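Local coordinates for negative regulator of ofd1 (Schizosaccharomyces pombe, PDB 3QTM), which is required for correct translation termination and directly inhibits ofd1, probably thereby stabilising the transcription factor domain released from sre1 in hypoxic gene control, at residues L123-A126 against R127-E131. Numbering follows the deposited sequence.
Sequences LALA and RAYLE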
# COMPACT_ATOMS: atom_id res chain seq x y z
N LEU A 123 5.53 11.64 -0.52
CA LEU A 123 5.49 10.19 -0.39
C LEU A 123 6.16 9.76 0.91
O LEU A 123 5.63 8.91 1.62
CB LEU A 123 6.13 9.49 -1.61
CG LEU A 123 6.25 7.95 -1.61
CD1 LEU A 123 4.89 7.26 -1.59
CD2 LEU A 123 7.06 7.46 -2.82
N ALA A 124 7.32 10.35 1.22
CA ALA A 124 8.03 10.06 2.46
C ALA A 124 7.19 10.39 3.69
O ALA A 124 7.19 9.65 4.68
CB ALA A 124 9.35 10.84 2.52
N LEU A 125 6.49 11.52 3.63
CA LEU A 125 5.62 11.94 4.71
C LEU A 125 4.49 10.93 4.90
O LEU A 125 4.25 10.47 6.01
CB LEU A 125 5.01 13.31 4.41
CG LEU A 125 5.89 14.53 4.67
CD1 LEU A 125 5.37 15.74 3.88
CD2 LEU A 125 5.96 14.82 6.18
N ALA A 126 3.79 10.60 3.81
CA ALA A 126 2.69 9.65 3.90
C ALA A 126 3.14 8.30 4.47
O ALA A 126 2.50 7.75 5.37
CB ALA A 126 2.04 9.47 2.55
N ARG A 127 4.25 7.78 3.93
CA ARG A 127 4.81 6.51 4.38
C ARG A 127 5.10 6.51 5.89
O ARG A 127 4.75 5.57 6.59
CB ARG A 127 6.07 6.15 3.58
CG ARG A 127 5.75 5.81 2.12
CD ARG A 127 7.00 5.67 1.25
NE ARG A 127 8.11 5.01 1.94
CZ ARG A 127 8.18 3.71 2.16
NH1 ARG A 127 7.19 2.93 1.76
NH2 ARG A 127 9.23 3.18 2.78
N ALA A 128 5.70 7.59 6.38
CA ALA A 128 6.05 7.66 7.79
C ALA A 128 4.84 7.83 8.70
O ALA A 128 4.79 7.23 9.77
CB ALA A 128 7.08 8.75 8.05
N TYR A 129 3.86 8.63 8.27
CA TYR A 129 2.64 8.82 9.06
C TYR A 129 1.88 7.49 9.17
O TYR A 129 1.32 7.17 10.21
CB TYR A 129 1.71 9.89 8.47
CG TYR A 129 2.19 11.32 8.62
CD1 TYR A 129 2.65 11.81 9.84
CD2 TYR A 129 2.16 12.19 7.54
CE1 TYR A 129 3.09 13.12 9.98
CE2 TYR A 129 2.59 13.51 7.66
CZ TYR A 129 3.06 13.96 8.87
OH TYR A 129 3.48 15.26 8.98
N LEU A 130 1.85 6.73 8.08
CA LEU A 130 1.16 5.44 8.10
C LEU A 130 1.89 4.43 8.98
O LEU A 130 1.25 3.64 9.67
CB LEU A 130 0.91 4.88 6.70
CG LEU A 130 -0.15 5.61 5.86
CD1 LEU A 130 -0.23 5.01 4.46
CD2 LEU A 130 -1.52 5.59 6.54
N GLU A 131 3.23 4.45 8.96
CA GLU A 131 3.96 3.51 9.83
C GLU A 131 3.73 3.88 11.29
O GLU A 131 3.67 3.01 12.15
CB GLU A 131 5.46 3.45 9.53
CG GLU A 131 5.78 2.84 8.19
CD GLU A 131 5.32 1.39 8.07
OE1 GLU A 131 5.10 0.73 9.11
OE2 GLU A 131 5.18 0.90 6.93
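Leu-125 O accepts a hydrogen bond from Tyr-129 N at 2.9 Å, with an N-H...O angle of 165°. It is one of four successive i to i+4 bonds, from Arg-127 N through Leu-130 N, that define this buried turn of the alpha-helix 119-142 in the all-helical, TPR-related fold. The Tyr-129 ring passes close beside the same carbonyl: with CG set beside its own backbone N (chi1 -72°), ring atom CD2 comes to 3.1 Å from Leu-125 O, the ring plane standing oblique to that oxygen. The two side chains then run side by side in one direction, and Leu-125 CD2 meets the outer end of the tyrosine, 3.8 Å from Tyr-129 OH and 3.9 Å from CE2. That hydroxyl is also hydrogen-bonded to Gln-109 NE2 of helix 97-110, while Leu-125 packs on Tyr-165 of helix 151-170, which places this face of the turn between those two helices. A leucine in place of Tyr-129 would probably leave the Gln-109 amide without its hydroxyl partner and strip Leu-125 CD2 of the ring wall beside it. On another side of the helix, Leu-123, its CG anti to the backbone N (chi1 177°), presents its branch point to the arginine chain, CG lying 3.7 Å from Arg-127 CD. The contact uses only the aliphatic part of the arginine; its NH1 is hydrogen-bonded to Ser-184 O. Nearer the backbone, Arg-127 CG lies 3.1 Å from Leu-123 O, the oxygen that also accepts the hydrogen bond from Arg-127 N.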